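Long-range contact in CrmK (Actinoalloteichus sp. WH1-2216-6, PDB 5I1V), which is an FAD-linked oxidase with covalently bound flavin, involved in recycling a shunt product of caerulomycin biosynthesis: residues 359-370 against 417-428. Residues are numbered along the deposited sequence; the frame is centred on the assembly and turned at random.
Sequences AYRHLSRADYHC and HLRWIREIYRDI
His-362 faces Ile-424 where helix 359-364 runs antiparallel to helix 417-428, at 166° with the axes 9.5 Å apart; helix 417-428 lies on the large antiparallel sheet of this berberine-bridge-type flavoenzyme, Trp-420 on Val-406 and Ile-421 on Tyr-404, and helix 359-364 packs beside it, away from the flavin. His-362 is a knob in the hole formed by Trp-420, Glu-423, Ile-424 and Asp-427. Histidine suits it, offering a flat face to Ile-424 CA and nitrogens at the rim: NE2 donates to Asp-427 OD2 (2.5 Å) on its anti side, tilted 29° from the carboxylate plane, and ND1 shares a water with Trp-420 O. Aliphatic Ala-359 CB meets Ile-428 CD1, and Leu-363 CG meets Ile-424 CD1.

Beyond the helix end, the type I turn from Arg-365 to Tyr-368 swings the tyrosine in nearer the N-terminal part of 417-428. A chi1 of -178° turns the indole of Trp-420 away from its own backbone N, its five-membered ring in an offset stack on Tyr-368, while Ile-424 CG2 covers the other face. Its NE1 reaches His-362 O at 2.9 Å, from above the carbonyl plane. Replacing Trp-420 with an alanine would probably leave that carbonyl without its indole donor and a gap against one face of Tyr-368. Poorly ordered Arg-365 forms a salt bridge from NH1 to Glu-423 OE1, its hydrogen bond weak (3.4 Å), while NE holds Asp-367 OD1. Tyr-368 OH lies 2.8 Å from His-417 ND1, a hydrogen bond at the imidazole edge.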
loop_
_atom_site.group_PDB
_atom_site.type_symbol
_atom_site.label_atom_id
_atom_site.label_comp_id
_atom_site.label_asym_id
_atom_site.label_seq_id
_atom_site.Cartn_x
_atom_site.Cartn_y
_atom_site.Cartn_z
ATOM N N ALA A 359 24.419 -17.250 -15.310
ATOM C CA ALA A 359 23.143 -16.641 -14.927
ATOM C C ALA A 359 22.197 -16.799 -16.064
ATOM O O ALA A 359 21.073 -17.231 -15.864
ATOM C CB ALA A 359 23.306 -15.173 -14.628
ATOM N N TYR A 360 22.655 -16.484 -17.277
ATOM C CA TYR A 360 21.786 -16.669 -18.464
ATOM C C TYR A 360 21.188 -18.069 -18.518
ATOM O O TYR A 360 19.992 -18.241 -18.781
ATOM C CB TYR A 360 22.509 -16.335 -19.752
ATOM C CG TYR A 360 21.575 -16.261 -20.940
ATOM C CD1 TYR A 360 20.773 -15.147 -21.156
ATOM C CD2 TYR A 360 21.485 -17.320 -21.847
ATOM C CE1 TYR A 360 19.919 -15.078 -22.263
ATOM C CE2 TYR A 360 20.622 -17.274 -22.935
ATOM C CZ TYR A 360 19.855 -16.161 -23.152
ATOM O OH TYR A 360 19.002 -16.149 -24.255
ATOM N N ARG A 361 22.005 -19.061 -18.217
ATOM C CA ARG A 361 21.581 -20.456 -18.309
ATOM C C ARG A 361 20.384 -20.775 -17.417
ATOM O O ARG A 361 19.438 -21.433 -17.843
ATOM C CB ARG A 361 22.744 -21.380 -17.932
ATOM C CG ARG A 361 22.512 -22.845 -18.281
ATOM C CD ARG A 361 21.907 -23.650 -17.134
ATOM N NE ARG A 361 22.950 -24.339 -16.369
ATOM C CZ ARG A 361 22.817 -25.533 -15.799
ATOM N NH1 ARG A 361 21.675 -26.220 -15.886
ATOM N NH2 ARG A 361 23.848 -26.053 -15.145
ATOM N N HIS A 362 20.441 -20.315 -16.166
ATOM C CA HIS A 362 19.325 -20.474 -15.233
ATOM C C HIS A 362 18.168 -19.518 -15.536
ATOM O O HIS A 362 17.002 -19.875 -15.376
ATOM C CB HIS A 362 19.835 -20.282 -13.804
ATOM C CG HIS A 362 20.799 -21.333 -13.372
ATOM N ND1 HIS A 362 20.396 -22.598 -12.984
ATOM C CD2 HIS A 362 22.151 -21.338 -13.314
ATOM C CE1 HIS A 362 21.461 -23.325 -12.688
ATOM N NE2 HIS A 362 22.538 -22.585 -12.878
ATOM N N LEU A 363 18.466 -18.293 -15.969
ATOM C CA LEU A 363 17.397 -17.340 -16.366
ATOM C C LEU A 363 16.652 -17.687 -17.663
ATOM O O LEU A 363 15.495 -17.301 -17.805
ATOM C CB LEU A 363 17.947 -15.917 -16.474
ATOM C CG LEU A 363 18.479 -15.311 -15.162
ATOM C CD1 LEU A 363 19.313 -14.076 -15.483
ATOM C CD2 LEU A 363 17.329 -14.968 -14.216
ATOM N N SER A 364 17.283 -18.389 -18.619
ATOM C CA SER A 364 16.496 -18.872 -19.782
ATOM C C SER A 364 15.989 -20.323 -19.701
ATOM O O SER A 364 15.185 -20.732 -20.542
ATOM C CB SER A 364 17.276 -18.716 -21.091
ATOM O OG SER A 364 18.496 -19.373 -20.993
ATOM N N ARG A 365 16.465 -21.097 -18.723
ATOM C CA ARG A 365 16.070 -22.505 -18.543
ATOM C C ARG A 365 14.565 -22.641 -18.835
ATOM O O ARG A 365 13.734 -22.079 -18.118
ATOM C CB ARG A 365 16.379 -22.960 -17.091
ATOM C CG ARG A 365 17.058 -24.322 -16.968
ATOM C CD ARG A 365 17.654 -24.554 -15.573
ATOM N NE ARG A 365 16.643 -24.811 -14.542
ATOM C CZ ARG A 365 16.899 -24.976 -13.236
ATOM N NH1 ARG A 365 18.145 -24.921 -12.770
ATOM N NH2 ARG A 365 15.904 -25.208 -12.379
ATOM N N ALA A 366 14.196 -23.362 -19.891
ATOM C CA ALA A 366 12.763 -23.525 -20.212
ATOM C C ALA A 366 12.039 -24.588 -19.384
ATOM O O ALA A 366 10.829 -24.639 -19.367
ATOM C CB ALA A 366 12.584 -23.787 -21.702
ATOM N N ASP A 367 12.766 -25.439 -18.673
ATOM C CA ASP A 367 12.123 -26.421 -17.794
ATOM C C ASP A 367 11.647 -25.802 -16.450
ATOM O O ASP A 367 11.239 -26.514 -15.530
ATOM C CB ASP A 367 13.067 -27.621 -17.539
ATOM C CG ASP A 367 14.341 -27.237 -16.744
ATOM O OD1 ASP A 367 14.455 -26.075 -16.298
ATOM O OD2 ASP A 367 15.232 -28.098 -16.555
ATOM N N TYR A 368 11.714 -24.483 -16.330
ATOM C CA TYR A 368 11.303 -23.796 -15.102
ATOM C C TYR A 368 10.290 -22.744 -15.505
ATOM O O TYR A 368 10.348 -22.206 -16.599
ATOM C CB TYR A 368 12.523 -23.163 -14.438
ATOM C CG TYR A 368 12.219 -22.392 -13.162
ATOM C CD1 TYR A 368 11.845 -23.057 -12.001
ATOM C CD2 TYR A 368 12.335 -21.006 -13.121
ATOM C CE1 TYR A 368 11.563 -22.353 -10.831
ATOM C CE2 TYR A 368 12.060 -20.295 -11.962
ATOM C CZ TYR A 368 11.680 -20.971 -10.810
ATOM O OH TYR A 368 11.403 -20.285 -9.620
ATOM N N HIS A 369 9.334 -22.460 -14.637
ATOM C CA HIS A 369 8.393 -21.383 -14.922
ATOM C C HIS A 369 8.113 -20.612 -13.625
ATOM O O HIS A 369 7.704 -21.176 -12.612
ATOM C CB HIS A 369 7.108 -21.911 -15.560
ATOM C CG HIS A 369 6.042 -20.865 -15.729
ATOM N ND1 HIS A 369 5.265 -20.421 -14.678
ATOM C CD2 HIS A 369 5.630 -20.174 -16.820
ATOM C CE1 HIS A 369 4.420 -19.501 -15.114
ATOM N NE2 HIS A 369 4.626 -19.328 -16.409
ATOM N N CYS A 370 8.394 -19.321 -13.654
ATOM C CA CYS A 370 8.059 -18.473 -12.536
ATOM C C CYS A 370 8.389 -17.051 -12.929
ATOM O O CYS A 370 9.556 -16.640 -12.923
ATOM C CB CYS A 370 8.799 -18.923 -11.281
ATOM S SG CYS A 370 8.540 -17.877 -9.829
ATOM N N HIS A 417 11.083 -24.167 -6.839
ATOM C CA HIS A 417 11.517 -22.774 -6.632
ATOM C C HIS A 417 12.744 -22.667 -5.764
ATOM O O HIS A 417 13.628 -21.911 -6.080
ATOM C CB HIS A 417 10.402 -21.945 -6.067
ATOM C CG HIS A 417 9.213 -21.921 -6.948
ATOM N ND1 HIS A 417 9.293 -21.563 -8.271
ATOM C CD2 HIS A 417 7.939 -22.304 -6.734
ATOM C CE1 HIS A 417 8.103 -21.683 -8.829
ATOM N NE2 HIS A 417 7.256 -22.114 -7.909
ATOM N N LEU A 418 12.814 -23.418 -4.665
ATOM C CA LEU A 418 13.982 -23.372 -3.799
ATOM C C LEU A 418 15.166 -23.925 -4.548
ATOM O O LEU A 418 16.298 -23.405 -4.469
ATOM C CB LEU A 418 13.763 -24.176 -2.499
ATOM C CG LEU A 418 12.808 -23.553 -1.455
ATOM C CD1 LEU A 418 12.445 -24.566 -0.406
ATOM C CD2 LEU A 418 13.503 -22.367 -0.816
ATOM N N ARG A 419 14.925 -24.980 -5.308
ATOM C CA ARG A 419 16.034 -25.526 -6.090
ATOM C C ARG A 419 16.533 -24.511 -7.120
ATOM O O ARG A 419 17.728 -24.339 -7.229
ATOM C CB ARG A 419 15.716 -26.907 -6.696
ATOM C CG ARG A 419 16.892 -27.512 -7.450
ATOM C CD ARG A 419 16.681 -28.980 -7.894
ATOM N NE ARG A 419 15.412 -29.179 -8.600
ATOM C CZ ARG A 419 14.296 -29.698 -8.068
ATOM N NH1 ARG A 419 14.243 -30.110 -6.795
ATOM N NH2 ARG A 419 13.208 -29.809 -8.825
ATOM N N TRP A 420 15.651 -23.787 -7.801
ATOM C CA TRP A 420 16.082 -22.838 -8.850
ATOM C C TRP A 420 16.982 -21.699 -8.309
ATOM O O TRP A 420 18.058 -21.422 -8.858
ATOM C CB TRP A 420 14.878 -22.234 -9.578
ATOM C CG TRP A 420 15.298 -21.296 -10.681
ATOM C CD1 TRP A 420 15.611 -21.641 -11.973
ATOM C CD2 TRP A 420 15.532 -19.882 -10.578
ATOM N NE1 TRP A 420 16.011 -20.511 -12.683
ATOM C CE2 TRP A 420 15.960 -19.427 -11.847
ATOM C CE3 TRP A 420 15.393 -18.944 -9.537
ATOM C CZ2 TRP A 420 16.264 -18.096 -12.092
ATOM C CZ3 TRP A 420 15.721 -17.618 -9.783
ATOM C CH2 TRP A 420 16.134 -17.206 -11.054
ATOM N N ILE A 421 16.560 -21.080 -7.196
ATOM C CA ILE A 421 17.310 -19.963 -6.637
ATOM C C ILE A 421 18.616 -20.438 -6.003
ATOM O O ILE A 421 19.623 -19.752 -6.078
ATOM C CB ILE A 421 16.452 -19.119 -5.655
ATOM C CG1 ILE A 421 17.174 -17.815 -5.346
ATOM C CG2 ILE A 421 16.073 -19.883 -4.369
ATOM C CD1 ILE A 421 16.292 -16.783 -4.630
ATOM N N ARG A 422 18.627 -21.634 -5.408
ATOM C CA ARG A 422 19.846 -22.148 -4.829
ATOM C C ARG A 422 20.916 -22.443 -5.865
ATOM O O ARG A 422 22.100 -22.164 -5.654
ATOM C CB ARG A 422 19.563 -23.376 -4.012
ATOM C CG ARG A 422 18.987 -23.027 -2.649
ATOM C CD ARG A 422 18.333 -24.233 -2.030
ATOM N NE ARG A 422 17.889 -23.916 -0.698
ATOM C CZ ARG A 422 17.073 -24.681 0.003
ATOM N NH1 ARG A 422 16.616 -25.828 -0.501
ATOM N NH2 ARG A 422 16.735 -24.296 1.217
ATOM N N GLU A 423 20.472 -23.005 -6.980
ATOM C CA GLU A 423 21.394 -23.407 -8.050
ATOM C C GLU A 423 21.936 -22.206 -8.822
ATOM O O GLU A 423 23.144 -22.142 -9.075
ATOM C CB GLU A 423 20.713 -24.431 -8.962
ATOM C CG GLU A 423 20.606 -25.775 -8.249
ATOM C CD GLU A 423 20.126 -26.941 -9.114
ATOM O OE1 GLU A 423 19.602 -26.705 -10.236
ATOM O OE2 GLU A 423 20.224 -28.104 -8.626
ATOM N N ILE A 424 21.079 -21.231 -9.144
ATOM C CA ILE A 424 21.587 -20.038 -9.829
ATOM C C ILE A 424 22.626 -19.321 -8.985
ATOM O O ILE A 424 23.651 -18.885 -9.511
ATOM C CB ILE A 424 20.510 -19.064 -10.312
ATOM C CG1 ILE A 424 21.158 -17.926 -11.118
ATOM C CG2 ILE A 424 19.664 -18.481 -9.163
ATOM C CD1 ILE A 424 20.147 -17.044 -11.846
ATOM N N TYR A 425 22.366 -19.183 -7.671
ATOM C CA TYR A 425 23.262 -18.451 -6.793
ATOM C C TYR A 425 24.536 -19.248 -6.594
ATOM O O TYR A 425 25.621 -18.674 -6.563
ATOM C CB TYR A 425 22.558 -18.228 -5.460
ATOM C CG TYR A 425 23.220 -17.388 -4.422
ATOM C CD1 TYR A 425 22.952 -16.015 -4.340
ATOM C CD2 TYR A 425 24.000 -17.966 -3.432
ATOM C CE1 TYR A 425 23.507 -15.242 -3.313
ATOM C CE2 TYR A 425 24.550 -17.201 -2.421
ATOM C CZ TYR A 425 24.289 -15.841 -2.373
ATOM O OH TYR A 425 24.821 -15.144 -1.329
ATOM N N ARG A 426 24.417 -20.561 -6.463
ATOM C CA ARG A 426 25.609 -21.378 -6.279
ATOM C C ARG A 426 26.486 -21.319 -7.523
ATOM O O ARG A 426 27.681 -21.152 -7.416
ATOM C CB ARG A 426 25.301 -22.839 -5.974
ATOM C CG ARG A 426 26.588 -23.669 -5.903
ATOM C CD ARG A 426 26.341 -25.150 -6.087
ATOM N NE ARG A 426 25.570 -25.449 -7.287
ATOM C CZ ARG A 426 24.812 -26.539 -7.436
ATOM N NH1 ARG A 426 24.725 -27.458 -6.459
ATOM N NH2 ARG A 426 24.129 -26.714 -8.568
ATOM N N ASP A 427 25.880 -21.436 -8.688
ATOM C CA ASP A 427 26.651 -21.445 -9.935
ATOM C C ASP A 427 27.318 -20.110 -10.187
ATOM O O ASP A 427 28.513 -20.065 -10.503
ATOM C CB ASP A 427 25.754 -21.834 -11.095
ATOM C CG ASP A 427 25.383 -23.320 -11.079
ATOM O OD1 ASP A 427 25.891 -24.089 -10.219
ATOM O OD2 ASP A 427 24.581 -23.718 -11.955
ATOM N N ILE A 428 26.572 -19.015 -9.977
ATOM C CA ILE A 428 27.163 -17.690 -10.110
ATOM C C ILE A 428 28.382 -17.592 -9.177
ATOM O O ILE A 428 29.398 -17.008 -9.572
ATOM C CB ILE A 428 26.126 -16.555 -9.939
ATOM C CG1 ILE A 428 25.287 -16.452 -11.195
ATOM C CG2 ILE A 428 26.796 -15.209 -9.684
ATOM C CD1 ILE A 428 24.065 -15.577 -11.053
HETATM O O HOH W 1 18.412 -22.987 -11.253
#